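Local coordinates for protein similar to yteR (Bacilus subtilis) (Clostridium acetobutylicum, PDB 4WU0) that probably hydrolyses unsaturated rhamnogalacturonan fragments of pectin, as a family GH105 glycoside hydrolase resembling YteR, at residues A[42-45]-A[46-50]; A[101-104]-A[105-109]; A[121-125]-A[126-130]; A[186-189]-A[190-193]; A[332-335]-A[336-339]. All coordinates share one frame; numbering follows the deposited sequence.

Contact 1 (A[42-45]-A[46-50]); sequences KDKK and YLDFI
Lys45 and Tyr46 run side by side at the start of helix 44-54, with their side chains pointing the same way. The lysine lies over one face of the tyrosine ring. Lys45 CG sits above the ring centre, 3.9 Å from the centroid of the Tyr46 ring and almost exactly along the ring normal, a CH-pi contact. Further out, Lys45 CE reaches 3.2 Å from Tyr46 OH. Lys45 takes this path because CG stands between its backbone N and carbonyl carbon (chi1 86°) and the rest of the chain is extended. The hydroxyl of Tyr46 is hydrogen-bonded to Asp10 on helix 4-14.

Asp43 approaches the same ring differently. Its carboxylate plane is turned 74° from the ring plane, and Asp43 CB lies 3.8 Å from Tyr46 CE2. Asp43 is the N-cap residue. Asp43 OD1 accepts from Lys45 N at 3.0 Å, with the N-H pointing almost straight at it, though from above the carboxylate plane. The Asp43 carbonyl oxygen also accepts from Tyr46 N.

On another side of the helix, Lys44 and Asp48 pair one turn apart. The lysine chain is extended as far as CE and then bends (chi4 52°), which brings Lys44 NZ to 2.9 Å from Asp48 OD1. The nitrogen meets the syn side of that oxygen, close to the carboxylate plane.

The two aspartates thus do different work. Asp43 closes the helix start, where its negative charge should be favourable next to the helix dipole. The Lys44 bridge is an i to i+4 pair with the lysine exposed to solvent, so its contribution is probably modest.

Contact 2 (A[101-104]-A[105-109]); sequences NLRK and QIDNH
Arg103 and Lys104 both leave with CG anti to the backbone N and turn at chi2, 65° and 57°, which carries their charged ends forward to Asp107. The bend lays each chain along helix 93-108. Asp107 CG is anti to its carbonyl carbon, and the carboxylate points back between the two bases.

Arg103 NH1 meets Asp107 OD1 at 2.8 Å. The oxygen is at the edge of the guanidinium, near its plane, but the carboxylate plane is nearly perpendicular to it. The hydrogen bond within this salt bridge is bent and weak. A water bridges the same pair, accepting from Arg103 NH2 and donating to Asp107 OD1. Arg103 NH2 also forms a salt bridge with Glu151.

Lys104 NZ is modelled 2.9 Å from Asp107 OD2 as a second salt bridge, but the position of that oxygen is less certain. A second water takes up the carbonyl of Lys104, donating to Lys104 O at 2.7 Å.

Gln105 extends on the buried side instead. Gln105 NE2 donates to His109 ND1 at 3.2 Å, close to the planes of both the amide and the ring. Tyr67 OH bonds to the other amide atom, OE1.

The arrangement is a salt-bridge network on the last turns of a helix. The helix is part of the largely helical fold of the six-hairpin glycosidase clan.

Contact 3 (A[121-125]-A[126-130]); sequences NIYPH and QIWLD
A type II beta turn from Tyr123 to Gln126 leads into strand 126-128, which pairs antiparallel with strand 177-179. His125 takes the third turn position with positive phi.

Gln126 carries the hydrogen bonds of the turn. Gln126 N closes the turn onto Tyr123 O at 3.2 Å. The amide NE2 is held by Glu184. Gln126 NE2 also donates to a water 3.0 Å away, which donates to Pro124 O. The glutamine is thus tied to the turn through solvent as well as through its backbone.

The aromatic contact is between Tyr123 and Trp128. Trp128 CZ2 lies over the centre of one tyrosine face, and its nearest tyrosine atom is Tyr123 CE2 at 3.6 Å. The two rings are inclined by 36°, with the centroids of the Tyr123 ring and the Trp128 six-membered ring 4.7 Å apart. Ile122 CG1 covers the opposite tyrosine face. The indole also stacks with His119.

The amide also packs against Tyr123 by van der Waals contact. The extended glutamine chain passes beside the tyrosine. The amide is turned 42° from the phenol ring, with Gln126 OE1 3.4 Å from Tyr123 CB.

The indole N-H is directed precisely: Trp128 NE1 donates to Gln126 OE1 at 3.0 Å, on a lone pair in the carbonyl plane and only 3° out of the indole plane.

Contact 4 (A[186-189]-A[190-193]); sequences WSNS and ETGL
Asn188 turns its amide over the following residues and binds two backbone N-H groups with one oxygen. CG is anti to the backbone N (chi1 -177°), and chi2 of -81° aims OD1 at the chain ahead. Glu190 N donates to Asn188 OD1 at 2.8 Å, and Thr191 N at 3.2 Å. Both donors are tilted out of the amide carbonyl plane, the first more strongly.

Thr191 places OG1 between its own backbone N and carbonyl carbon (chi1 61°). This sets Thr191 OG1 to accept from Leu193 N at 3.1 Å. Thr191 OG1 also packs 3.2 Å from Asn188 CB.

Two backbone bonds close the loop. Gly192 N reaches Asn188 O at 2.8 Å, and Asn188 N reaches Leu193 O at 2.9 Å. Gly192 has positive phi, a conformation that suits glycine. A water donates to both Trp186 O and Leu193 O.

Ser187 CB rests over the rim of one face of the Trp186 indole. Its OG bonds to Glu184 O.

The loop connects strand 177-179 to helix 199-215. It combines an Asx turn at Asn188 with an ST turn at Thr191.

Contact 5 (A[332-335]-A[336-339]); sequences FAYY and ISEP
Tyr334 reaches forward to Ser337 and Glu338 at the end of helix 332-337. From CB, the side chain leaves with CG anti to the backbone N (chi1 164°). Tyr334 CD1 passes 3.8 Å from Ser337 OG. Tyr334 CE1 and CZ come next to the carboxylate of Glu338, each 3.3 Å from Glu338 OE2. At the tip, Tyr334 OH donates to Glu338 OE2 at 2.6 Å. The acceptor is at the ring edge and uses its anti lone pair, while the carboxylate is turned 79° from the ring. Gly321 N is also hydrogen-bonded to the phenol oxygen. Glu338 reaches this position by bending at chi2 (-76°).

The carbonyl of Tyr334 has two donors from one residue. Ser337 OG donates to Tyr334 O at 2.7 Å, and Ser337 N donates to the same oxygen from well above the carbonyl plane. A water then joins Tyr335 O to Glu338 O where the chain leaves the helix.

Phe332 and Ile336 meet on another side, one turn apart. Ile336 CG1 lies over the phenyl face, toward its rim, 3.9 Å from the centroid of the Phe332 ring. Arg257 makes a cation-pi contact with Phe332, and Tyr335 OH bonds to His176.

Tyr334 OH is gripped twice, giving to Glu338 and receiving from Gly321 N, which fixes the rotation of the phenol hydroxyl. The serine hydroxyl helps satisfy a carbonyl at the helix end, where regular backbone bonding is running out.

Overall arrangement
All five contacts are local and lie in series along one chain. Contacts 3 and 4 are the pair that touch: Gln126 OE1 packs 3.4 Å from Trp186 CZ2, and Glu184 is a partner of both Gln126 and Ser187. Contact 2 ends helix 93-108, and contact 3 follows with centres about 16 Å away. Contact 5 comes within about 8 Å, nearest atoms, of both contacts 3 and 4. His176 links it indirectly to contact 3, bonding Tyr335 and, weakly, Asp130. Contact 1 is remote, its centre about 46 Å from that of contact 4 across the chain. The five are described as parts of the fold, and no catalytic role is assigned to them.

Contact 1 (A[42-45]-A[46-50])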
# COMPACT_ATOMS: atom_id res chain seq x y z
N LYS A 42 17.07 9.90 -14.34
CA LYS A 42 16.84 10.02 -15.77
C LYS A 42 17.53 8.92 -16.56
O LYS A 42 17.78 9.06 -17.76
CB LYS A 42 17.28 11.41 -16.26
CG LYS A 42 16.57 12.56 -15.50
CD LYS A 42 16.92 13.90 -16.11
CE LYS A 42 16.03 15.00 -15.58
NZ LYS A 42 16.38 15.38 -14.18
N ASP A 43 17.81 7.82 -15.88
CA ASP A 43 18.51 6.70 -16.49
C ASP A 43 17.52 5.70 -17.10
O ASP A 43 16.75 5.06 -16.38
CB ASP A 43 19.40 6.02 -15.44
CG ASP A 43 20.33 4.98 -16.03
OD1 ASP A 43 20.05 4.47 -17.14
OD2 ASP A 43 21.36 4.67 -15.37
N LYS A 44 17.57 5.56 -18.42
CA LYS A 44 16.59 4.73 -19.14
C LYS A 44 16.61 3.27 -18.71
O LYS A 44 15.63 2.55 -18.91
CB LYS A 44 16.81 4.85 -20.66
CG LYS A 44 15.76 4.11 -21.49
CD LYS A 44 15.95 4.32 -23.01
CE LYS A 44 15.00 3.42 -23.82
NZ LYS A 44 13.56 3.54 -23.41
N LYS A 45 17.69 2.80 -18.09
CA LYS A 45 17.70 1.40 -17.68
C LYS A 45 16.57 1.08 -16.68
O LYS A 45 16.07 -0.05 -16.65
CB LYS A 45 19.06 0.98 -17.14
CG LYS A 45 19.28 1.25 -15.69
CD LYS A 45 20.65 0.72 -15.25
CE LYS A 45 21.15 1.44 -14.01
NZ LYS A 45 22.64 1.32 -13.86
N TYR A 46 16.17 2.06 -15.89
CA TYR A 46 15.07 1.83 -14.92
C TYR A 46 13.73 1.76 -15.64
O TYR A 46 12.91 0.87 -15.36
CB TYR A 46 15.08 2.86 -13.80
CG TYR A 46 16.39 2.81 -13.06
CD1 TYR A 46 16.75 1.69 -12.34
CD2 TYR A 46 17.29 3.85 -13.17
CE1 TYR A 46 17.97 1.62 -11.70
CE2 TYR A 46 18.51 3.79 -12.55
CZ TYR A 46 18.85 2.67 -11.81
OH TYR A 46 20.09 2.62 -11.20
N LEU A 47 13.52 2.66 -16.60
CA LEU A 47 12.29 2.63 -17.40
C LEU A 47 12.23 1.33 -18.19
O LEU A 47 11.19 0.66 -18.24
CB LEU A 47 12.22 3.83 -18.34
CG LEU A 47 11.02 3.85 -19.29
CD1 LEU A 47 9.73 3.82 -18.49
CD2 LEU A 47 11.08 5.07 -20.23
N ASP A 48 13.35 0.94 -18.77
CA ASP A 48 13.38 -0.29 -19.55
C ASP A 48 13.04 -1.51 -18.71
O ASP A 48 12.34 -2.40 -19.18
CB ASP A 48 14.74 -0.47 -20.22
CG ASP A 48 14.98 0.52 -21.34
OD1 ASP A 48 13.99 1.05 -21.89
OD2 ASP A 48 16.16 0.75 -21.68
N PHE A 49 13.51 -1.55 -17.47
CA PHE A 49 13.17 -2.63 -16.55
C PHE A 49 11.68 -2.68 -16.28
O PHE A 49 11.09 -3.75 -16.24
CB PHE A 49 13.92 -2.49 -15.22
CG PHE A 49 13.65 -3.60 -14.26
CD1 PHE A 49 14.21 -4.84 -14.45
CD2 PHE A 49 12.83 -3.40 -13.16
CE1 PHE A 49 13.97 -5.88 -13.57
CE2 PHE A 49 12.59 -4.43 -12.26
CZ PHE A 49 13.16 -5.68 -12.49
N ILE A 50 11.08 -1.52 -16.08
CA ILE A 50 9.64 -1.45 -15.85
C ILE A 50 8.88 -1.95 -17.06
O ILE A 50 7.97 -2.76 -16.93
CB ILE A 50 9.23 -0.02 -15.50
CG1 ILE A 50 9.86 0.38 -14.17
CG2 ILE A 50 7.72 0.09 -15.37
CD1 ILE A 50 9.78 1.87 -13.90

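Contact 2 (A[101-104]-A[105-109])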
# COMPACT_ATOMS: atom_id res chain seq x y z
N ASN A 101 -9.61 -1.62 -19.47
CA ASN A 101 -10.08 -2.91 -18.99
C ASN A 101 -10.17 -2.95 -17.47
O ASN A 101 -11.13 -3.46 -16.91
CB ASN A 101 -9.21 -4.06 -19.53
CG ASN A 101 -9.38 -4.28 -21.02
OD1 ASN A 101 -10.45 -4.03 -21.58
ND2 ASN A 101 -8.31 -4.74 -21.68
N LEU A 102 -9.18 -2.38 -16.78
CA LEU A 102 -9.23 -2.34 -15.33
C LEU A 102 -10.34 -1.43 -14.85
O LEU A 102 -11.05 -1.76 -13.90
CB LEU A 102 -7.89 -1.86 -14.76
CG LEU A 102 -6.71 -2.81 -14.98
CD1 LEU A 102 -5.42 -2.11 -14.54
CD2 LEU A 102 -6.88 -4.13 -14.22
N ARG A 103 -10.51 -0.28 -15.49
CA ARG A 103 -11.54 0.66 -15.09
C ARG A 103 -12.93 0.05 -15.19
O ARG A 103 -13.82 0.38 -14.40
CB ARG A 103 -11.43 1.94 -15.93
CG ARG A 103 -12.57 2.92 -15.74
CD ARG A 103 -12.63 3.48 -14.34
NE ARG A 103 -13.70 4.45 -14.21
CZ ARG A 103 -14.98 4.12 -14.03
NH1 ARG A 103 -15.35 2.84 -13.97
NH2 ARG A 103 -15.90 5.07 -13.91
N LYS A 104 -13.13 -0.84 -16.16
CA LYS A 104 -14.42 -1.52 -16.32
C LYS A 104 -14.79 -2.34 -15.07
O LYS A 104 -15.96 -2.52 -14.78
CB LYS A 104 -14.42 -2.38 -17.59
CG LYS A 104 -15.69 -3.16 -17.85
CD LYS A 104 -16.89 -2.24 -17.91
CE LYS A 104 -18.16 -2.97 -18.32
NZ LYS A 104 -19.36 -2.15 -18.00
N GLN A 105 -13.81 -2.83 -14.32
CA GLN A 105 -14.11 -3.56 -13.09
C GLN A 105 -14.88 -2.69 -12.09
O GLN A 105 -15.76 -3.16 -11.38
CB GLN A 105 -12.83 -4.07 -12.44
CG GLN A 105 -13.09 -4.97 -11.25
CD GLN A 105 -11.83 -5.58 -10.67
OE1 GLN A 105 -10.92 -5.99 -11.40
NE2 GLN A 105 -11.78 -5.66 -9.34
N ILE A 106 -14.53 -1.41 -12.04
CA ILE A 106 -15.14 -0.49 -11.10
C ILE A 106 -16.62 -0.30 -11.37
O ILE A 106 -17.39 -0.02 -10.45
CB ILE A 106 -14.34 0.84 -11.08
CG1 ILE A 106 -13.00 0.57 -10.41
CG2 ILE A 106 -15.08 1.93 -10.32
CD1 ILE A 106 -11.96 1.69 -10.58
N ASP A 107 -17.03 -0.47 -12.63
CA ASP A 107 -18.44 -0.32 -12.99
C ASP A 107 -19.39 -1.15 -12.13
O ASP A 107 -20.43 -0.64 -11.69
CB ASP A 107 -18.66 -0.70 -14.46
CG ASP A 107 -18.04 0.27 -15.43
OD1 ASP A 107 -17.50 1.29 -14.99
OD2 ASP A 107 -18.12 0.04 -16.65
N ASN A 108 -19.05 -2.41 -11.90
CA ASN A 108 -19.96 -3.32 -11.22
C ASN A 108 -19.33 -4.03 -10.03
O ASN A 108 -19.93 -4.94 -9.48
CB ASN A 108 -20.48 -4.38 -12.21
CG ASN A 108 -21.28 -3.76 -13.35
OD1 ASN A 108 -22.26 -3.07 -13.12
ND2 ASN A 108 -20.83 -3.99 -14.57
N HIS A 109 -18.13 -3.62 -9.63
CA HIS A 109 -17.50 -4.23 -8.47
C HIS A 109 -18.44 -4.10 -7.28
O HIS A 109 -18.99 -3.02 -7.05
CB HIS A 109 -16.17 -3.55 -8.16
CG HIS A 109 -15.35 -4.25 -7.13
ND1 HIS A 109 -14.22 -4.97 -7.44
CD2 HIS A 109 -15.49 -4.34 -5.79
CE1 HIS A 109 -13.70 -5.49 -6.34
NE2 HIS A 109 -14.45 -5.12 -5.32
O HOH W 1 -18.28 3.45 -12.98
O HOH W 2 -17.74 -4.38 -14.07

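Contact 3 (A[121-125]-A[126-130])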
# COMPACT_ATOMS: atom_id res chain seq x y z
N ASN A 121 -14.82 -10.55 -4.39
CA ASN A 121 -16.09 -11.28 -4.49
C ASN A 121 -16.15 -12.43 -3.47
O ASN A 121 -17.24 -12.72 -2.92
CB ASN A 121 -16.30 -11.83 -5.91
CG ASN A 121 -17.69 -11.54 -6.47
OD1 ASN A 121 -18.45 -10.73 -5.94
ND2 ASN A 121 -18.00 -12.21 -7.57
N ILE A 122 -15.01 -13.06 -3.18
CA ILE A 122 -14.99 -14.18 -2.23
C ILE A 122 -15.02 -13.72 -0.77
O ILE A 122 -15.12 -14.55 0.15
CB ILE A 122 -13.76 -15.12 -2.40
CG1 ILE A 122 -12.46 -14.34 -2.23
CG2 ILE A 122 -13.82 -15.87 -3.73
CD1 ILE A 122 -11.25 -15.23 -2.12
N TYR A 123 -14.98 -12.40 -0.57
CA TYR A 123 -15.07 -11.80 0.76
C TYR A 123 -16.25 -10.83 0.84
O TYR A 123 -16.11 -9.62 1.04
CB TYR A 123 -13.77 -11.09 1.11
CG TYR A 123 -12.57 -12.01 1.19
CD1 TYR A 123 -12.61 -13.18 1.93
CD2 TYR A 123 -11.41 -11.71 0.50
CE1 TYR A 123 -11.51 -14.04 1.99
CE2 TYR A 123 -10.30 -12.57 0.54
CZ TYR A 123 -10.37 -13.72 1.29
OH TYR A 123 -9.27 -14.56 1.33
N PRO A 124 -17.45 -11.38 0.68
CA PRO A 124 -18.61 -10.49 0.59
C PRO A 124 -18.81 -9.69 1.86
O PRO A 124 -18.63 -10.24 2.94
CB PRO A 124 -19.78 -11.46 0.39
CG PRO A 124 -19.31 -12.73 0.97
CD PRO A 124 -17.84 -12.79 0.67
N HIS A 125 -19.18 -8.42 1.70
CA HIS A 125 -19.52 -7.52 2.80
C HIS A 125 -18.31 -7.07 3.60
O HIS A 125 -18.48 -6.46 4.65
CB HIS A 125 -20.55 -8.15 3.75
CG HIS A 125 -21.63 -8.91 3.06
ND1 HIS A 125 -22.52 -8.32 2.19
CD2 HIS A 125 -21.94 -10.23 3.07
CE1 HIS A 125 -23.35 -9.24 1.71
NE2 HIS A 125 -23.02 -10.40 2.24
N GLN A 126 -17.11 -7.33 3.09
CA GLN A 126 -15.88 -7.07 3.86
C GLN A 126 -15.10 -5.88 3.33
O GLN A 126 -14.89 -5.74 2.13
CB GLN A 126 -14.98 -8.31 3.88
CG GLN A 126 -15.62 -9.48 4.58
CD GLN A 126 -14.81 -10.74 4.51
OE1 GLN A 126 -13.57 -10.72 4.53
NE2 GLN A 126 -15.51 -11.87 4.40
N ILE A 127 -14.64 -5.04 4.25
CA ILE A 127 -13.71 -3.97 3.93
C ILE A 127 -12.40 -4.31 4.63
O ILE A 127 -12.37 -4.42 5.85
CB ILE A 127 -14.18 -2.61 4.45
CG1 ILE A 127 -15.55 -2.25 3.84
CG2 ILE A 127 -13.13 -1.53 4.12
CD1 ILE A 127 -16.22 -1.04 4.48
N TRP A 128 -11.33 -4.48 3.87
CA TRP A 128 -9.99 -4.62 4.45
C TRP A 128 -9.18 -3.36 4.12
O TRP A 128 -9.32 -2.81 3.01
CB TRP A 128 -9.21 -5.80 3.88
CG TRP A 128 -9.84 -7.18 3.94
CD1 TRP A 128 -11.15 -7.51 4.14
CD2 TRP A 128 -9.14 -8.41 3.73
NE1 TRP A 128 -11.29 -8.89 4.08
CE2 TRP A 128 -10.07 -9.45 3.82
CE3 TRP A 128 -7.80 -8.72 3.46
CZ2 TRP A 128 -9.72 -10.79 3.67
CZ3 TRP A 128 -7.45 -10.04 3.32
CH2 TRP A 128 -8.40 -11.07 3.42
N LEU A 129 -8.37 -2.91 5.07
CA LEU A 129 -7.61 -1.67 4.85
C LEU A 129 -6.78 -1.76 3.57
O LEU A 129 -6.65 -0.76 2.85
CB LEU A 129 -6.68 -1.37 6.03
CG LEU A 129 -7.32 -0.95 7.36
CD1 LEU A 129 -6.29 -0.65 8.39
CD2 LEU A 129 -8.24 0.25 7.13
N ASP A 130 -6.19 -2.93 3.31
CA ASP A 130 -5.37 -3.13 2.12
C ASP A 130 -6.06 -2.59 0.87
O ASP A 130 -5.42 -2.01 0.01
CB ASP A 130 -5.05 -4.63 1.84
CG ASP A 130 -4.60 -5.42 3.05
OD1 ASP A 130 -5.17 -5.26 4.13
OD2 ASP A 130 -3.67 -6.25 2.90
O HOH W 3 -18.49 -12.01 4.95

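Contact 4 (A[186-189]-A[190-193])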
# COMPACT_ATOMS: atom_id res chain seq x y z
N TRP A 186 -13.81 -14.61 12.35
CA TRP A 186 -12.82 -13.66 12.83
C TRP A 186 -13.42 -12.32 13.25
O TRP A 186 -12.73 -11.51 13.86
CB TRP A 186 -11.72 -13.43 11.80
CG TRP A 186 -12.18 -12.97 10.44
CD1 TRP A 186 -12.29 -13.74 9.32
CD2 TRP A 186 -12.56 -11.63 10.03
NE1 TRP A 186 -12.70 -12.98 8.26
CE2 TRP A 186 -12.88 -11.69 8.66
CE3 TRP A 186 -12.66 -10.40 10.69
CZ2 TRP A 186 -13.30 -10.57 7.95
CZ3 TRP A 186 -13.07 -9.29 9.98
CH2 TRP A 186 -13.39 -9.38 8.62
N SER A 187 -14.69 -12.09 12.91
CA SER A 187 -15.29 -10.78 13.09
C SER A 187 -15.97 -10.68 14.44
O SER A 187 -16.63 -11.62 14.88
CB SER A 187 -16.26 -10.45 11.95
OG SER A 187 -17.49 -11.14 12.08
N ASN A 188 -15.77 -9.54 15.09
CA ASN A 188 -16.31 -9.28 16.41
C ASN A 188 -17.82 -9.19 16.34
O ASN A 188 -18.37 -8.54 15.45
CB ASN A 188 -15.69 -7.99 16.96
CG ASN A 188 -16.13 -7.67 18.37
OD1 ASN A 188 -17.20 -7.13 18.58
ND2 ASN A 188 -15.28 -7.98 19.35
N SER A 189 -18.50 -9.87 17.26
CA SER A 189 -19.96 -9.93 17.21
C SER A 189 -20.60 -8.54 17.37
O SER A 189 -21.70 -8.31 16.87
CB SER A 189 -20.52 -10.90 18.26
OG SER A 189 -20.46 -10.32 19.55
N GLU A 190 -19.91 -7.61 18.03
CA GLU A 190 -20.47 -6.26 18.20
C GLU A 190 -20.17 -5.33 17.04
O GLU A 190 -21.04 -4.59 16.58
CB GLU A 190 -19.93 -5.57 19.46
CG GLU A 190 -20.24 -6.26 20.75
CD GLU A 190 -19.61 -5.55 21.94
OE1 GLU A 190 -19.37 -4.33 21.85
OE2 GLU A 190 -19.37 -6.23 22.97
N THR A 191 -18.92 -5.34 16.59
CA THR A 191 -18.41 -4.32 15.69
C THR A 191 -18.11 -4.84 14.29
O THR A 191 -17.89 -4.05 13.37
CB THR A 191 -17.09 -3.80 16.19
OG1 THR A 191 -16.18 -4.91 16.23
CG2 THR A 191 -17.24 -3.20 17.58
N GLY A 192 -18.04 -6.15 14.13
CA GLY A 192 -17.66 -6.72 12.85
C GLY A 192 -16.17 -6.69 12.58
O GLY A 192 -15.72 -7.10 11.52
N LEU A 193 -15.39 -6.20 13.54
CA LEU A 193 -13.97 -5.97 13.29
C LEU A 193 -13.09 -7.18 13.60
O LEU A 193 -13.42 -8.01 14.45
CB LEU A 193 -13.48 -4.78 14.09
CG LEU A 193 -14.18 -3.49 13.64
CD1 LEU A 193 -14.06 -2.40 14.68
CD2 LEU A 193 -13.64 -3.05 12.27
O HOH W 4 -12.77 -10.35 16.25

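Contact 5 (A[332-335]-A[336-339])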
# COMPACT_ATOMS: atom_id res chain seq x y z
N PHE A 332 -3.55 -13.10 17.47
CA PHE A 332 -2.13 -12.81 17.59
C PHE A 332 -1.31 -13.98 17.07
O PHE A 332 -0.37 -13.81 16.27
CB PHE A 332 -1.79 -12.48 19.05
CG PHE A 332 -0.33 -12.18 19.29
CD1 PHE A 332 0.18 -10.91 19.07
CD2 PHE A 332 0.53 -13.17 19.73
CE1 PHE A 332 1.52 -10.64 19.27
CE2 PHE A 332 1.87 -12.91 19.95
CZ PHE A 332 2.36 -11.63 19.72
N ALA A 333 -1.65 -15.19 17.49
CA ALA A 333 -0.94 -16.38 17.02
C ALA A 333 -0.98 -16.48 15.51
O ALA A 333 0.04 -16.79 14.88
CB ALA A 333 -1.48 -17.64 17.69
N TYR A 334 -2.13 -16.17 14.91
CA TYR A 334 -2.25 -16.17 13.46
C TYR A 334 -1.25 -15.18 12.82
O TYR A 334 -0.55 -15.53 11.87
CB TYR A 334 -3.69 -15.89 12.96
CG TYR A 334 -3.60 -15.54 11.51
CD1 TYR A 334 -3.28 -16.52 10.57
CD2 TYR A 334 -3.67 -14.21 11.09
CE1 TYR A 334 -3.05 -16.20 9.25
CE2 TYR A 334 -3.44 -13.88 9.76
CZ TYR A 334 -3.12 -14.86 8.86
OH TYR A 334 -2.89 -14.51 7.56
N TYR A 335 -1.19 -13.94 13.31
CA TYR A 335 -0.33 -12.95 12.66
C TYR A 335 1.15 -13.32 12.80
O TYR A 335 1.94 -13.02 11.92
CB TYR A 335 -0.58 -11.54 13.17
CG TYR A 335 -1.82 -10.91 12.56
CD1 TYR A 335 -1.80 -10.42 11.26
CD2 TYR A 335 -3.02 -10.85 13.27
CE1 TYR A 335 -2.92 -9.86 10.69
CE2 TYR A 335 -4.13 -10.29 12.71
CZ TYR A 335 -4.10 -9.81 11.42
OH TYR A 335 -5.23 -9.25 10.83
N ILE A 336 1.51 -13.96 13.90
CA ILE A 336 2.90 -14.38 14.11
C ILE A 336 3.21 -15.64 13.28
O ILE A 336 4.38 -15.93 13.00
CB ILE A 336 3.13 -14.61 15.62
CG1 ILE A 336 2.84 -13.32 16.39
CG2 ILE A 336 4.54 -15.10 15.91
CD1 ILE A 336 3.44 -12.07 15.80
N SER A 337 2.18 -16.38 12.88
CA SER A 337 2.39 -17.64 12.17
C SER A 337 2.85 -17.47 10.73
O SER A 337 3.38 -18.43 10.12
CB SER A 337 1.12 -18.51 12.18
OG SER A 337 0.19 -18.03 11.21
N GLU A 338 2.63 -16.30 10.14
CA GLU A 338 2.91 -16.14 8.71
C GLU A 338 4.42 -15.95 8.48
O GLU A 338 5.14 -15.52 9.38
CB GLU A 338 2.11 -14.98 8.11
CG GLU A 338 0.58 -15.20 8.05
CD GLU A 338 0.12 -16.14 6.94
OE1 GLU A 338 0.93 -16.95 6.45
OE2 GLU A 338 -1.08 -16.08 6.56
N PRO A 339 4.91 -16.31 7.28
CA PRO A 339 6.36 -16.25 7.06
C PRO A 339 6.96 -14.85 7.15
O PRO A 339 6.30 -13.87 6.78
CB PRO A 339 6.52 -16.75 5.62
CG PRO A 339 5.28 -17.59 5.38
CD PRO A 339 4.19 -16.94 6.16
O HOH W 5 4.35 -13.11 10.63